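Local coordinates for allophycocyanin beta-18 subunit apoprotein (Chroococcidiopsis thermalis PCC 7203, PDB 6HRK) that binds biliverdin IX alpha and, as an artificial biliprotein derived from a far-red-induced allophycocyanin subunit, fluoresces in the far-red, at residues Cys95-Ser100 with Arg132-Thr137. The protein carries 18 engineered substitutions. Numbering follows the deposited sequence.
Sequences CPTARS and RVISET. Engineered in segment 95-100: Cys95 (natural residue Gly). Engineered in segment 132-137: Val133 (natural residue Glu).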
loop_
_atom_site.group_PDB
_atom_site.type_symbol
_atom_site.label_atom_id
_atom_site.label_comp_id
_atom_site.label_asym_id
_atom_site.label_seq_id
_atom_site.Cartn_x
_atom_site.Cartn_y
_atom_site.Cartn_z
ATOM N N CYS A 95 3.255 -12.143 1.222
ATOM C CA CYS A 95 3.993 -11.481 2.311
ATOM C C CYS A 95 4.723 -10.204 1.852
ATOM O O CYS A 95 4.646 -9.187 2.542
ATOM C CB CYS A 95 4.949 -12.456 3.027
ATOM S SG CYS A 95 5.370 -11.979 4.722
ATOM N N PRO A 96 5.425 -10.247 0.695
ATOM C CA PRO A 96 5.990 -9.012 0.114
ATOM C C PRO A 96 4.940 -7.967 -0.269
ATOM O O PRO A 96 5.179 -6.776 -0.080
ATOM C CB PRO A 96 6.718 -9.505 -1.142
ATOM C CG PRO A 96 7.010 -10.934 -0.879
ATOM C CD PRO A 96 5.871 -11.439 -0.048
ATOM N N THR A 97 3.805 -8.416 -0.811
ATOM C CA THR A 97 2.659 -7.538 -1.101
ATOM C C THR A 97 2.167 -6.841 0.166
ATOM O O THR A 97 1.850 -5.649 0.142
ATOM C CB THR A 97 1.483 -8.326 -1.727
ATOM O OG1 THR A 97 1.947 -9.075 -2.859
ATOM C CG2 THR A 97 0.359 -7.391 -2.171
ATOM N N ALA A 98 2.101 -7.593 1.263
ATOM C CA ALA A 98 1.730 -7.042 2.564
ATOM C C ALA A 98 2.766 -6.030 3.047
ATOM O O ALA A 98 2.402 -4.940 3.490
ATOM C CB ALA A 98 1.551 -8.155 3.589
ATOM N N ARG A 99 4.048 -6.392 2.949
ATOM C CA ARG A 99 5.154 -5.493 3.322
ATOM C C ARG A 99 5.081 -4.172 2.567
ATOM O O ARG A 99 5.191 -3.116 3.178
ATOM C CB ARG A 99 6.517 -6.156 3.070
ATOM C CG ARG A 99 7.739 -5.244 3.227
ATOM C CD ARG A 99 8.502 -5.436 4.527
ATOM N NE ARG A 99 7.901 -4.763 5.684
ATOM C CZ ARG A 99 8.484 -3.832 6.452
ATOM N NH1 ARG A 99 9.730 -3.405 6.233
ATOM N NH2 ARG A 99 7.807 -3.316 7.478
ATOM N N SER A 100 4.903 -4.239 1.248
ATOM C CA SER A 100 4.857 -3.032 0.406
ATOM C C SER A 100 3.803 -2.028 0.880
ATOM O O SER A 100 4.052 -0.822 0.886
ATOM C CB SER A 100 4.620 -3.402 -1.063
ATOM O OG SER A 100 3.398 -4.094 -1.239
ATOM N N ARG A 132 -3.935 -7.317 6.138
ATOM C CA ARG A 132 -4.503 -8.470 6.846
ATOM C C ARG A 132 -5.279 -9.412 5.928
ATOM O O ARG A 132 -5.101 -10.627 5.999
ATOM C CB ARG A 132 -5.412 -8.008 7.990
ATOM N N VAL A 133 -6.129 -8.848 5.073
ATOM C CA VAL A 133 -6.957 -9.642 4.156
ATOM C C VAL A 133 -6.126 -10.219 2.993
ATOM O O VAL A 133 -6.455 -11.283 2.476
ATOM C CB VAL A 133 -8.177 -8.831 3.643
ATOM C CG1 VAL A 133 -9.006 -9.638 2.646
ATOM C CG2 VAL A 133 -9.054 -8.402 4.816
ATOM N N ILE A 134 -5.056 -9.527 2.594
ATOM C CA ILE A 134 -4.123 -10.044 1.575
ATOM C C ILE A 134 -3.352 -11.268 2.086
ATOM O O ILE A 134 -3.198 -12.245 1.350
ATOM C CB ILE A 134 -3.154 -8.931 1.065
ATOM C CG1 ILE A 134 -3.891 -7.985 0.102
ATOM C CG2 ILE A 134 -1.908 -9.500 0.384
ATOM C CD1 ILE A 134 -4.128 -8.528 -1.295
ATOM N N SER A 135 -2.891 -11.217 3.335
ATOM C CA SER A 135 -2.052 -12.275 3.912
ATOM C C SER A 135 -2.802 -13.230 4.864
ATOM O O SER A 135 -2.211 -13.745 5.820
ATOM C CB SER A 135 -0.854 -11.634 4.624
ATOM O OG SER A 135 -1.284 -10.836 5.710
ATOM N N GLU A 136 -4.068 -13.480 4.597
ATOM C CA GLU A 136 -4.857 -14.406 5.373
ATOM C C GLU A 136 -4.797 -15.721 4.646
ATOM O O GLU A 136 -4.774 -15.750 3.442
ATOM C CB GLU A 136 -6.304 -13.989 5.437
ATOM N N THR A 137 -4.763 -16.816 5.373
ATOM C CA THR A 137 -4.697 -18.110 4.753
ATOM C C THR A 137 -4.954 -19.192 5.769
ATOM O O THR A 137 -5.690 -20.135 5.516
ATOM C CB THR A 137 -3.349 -18.332 4.076
#
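Thr97 and Ile134 meet through their methyl branches: Thr97 CG2 lies 4.0 Å from Ile134 CG2, and Thr97 CB is 4.2 Å from that same methyl. The two side chains cross at about a right angle, giving a point of van der Waals touch and little overlap. In Thr97, CG2 stands anti to the backbone N and reaches for the isoleucine, while OG1 is placed beside that N (chi1 -52°) and bonds back to the carbonyl O of Pro93, one turn earlier. Thr97 also lines the biliverdin pocket, its side chain about 3 Å from the pigment at the nearest atoms, and Phe59 and Phe87 pack against it.

A second apolar touch, looser, pairs Ala98 CB with Ser135 CB at 4.4 Å. The hydroxyl of Ser135, the first residue past the end of helix 125-134, is engaged by Ala131 O of its own helix.

None of the hydroxyls near the contact bonds across it. Ser100 OG, which also belongs to the pocket, donates to Thr97 O at 2.6 Å, from 36° above the carbonyl plane with a C=O...OG angle of 116°.

The contact joins the start of helix 94-115 to the C-terminal end of helix 125-134 in the all-helical, globin-like phycobilisome-protein fold. With 146 Å² buried the join is light; with carbon-carbon touches alone it is apolar, resting on shape and exclusion of water rather than directional bonds.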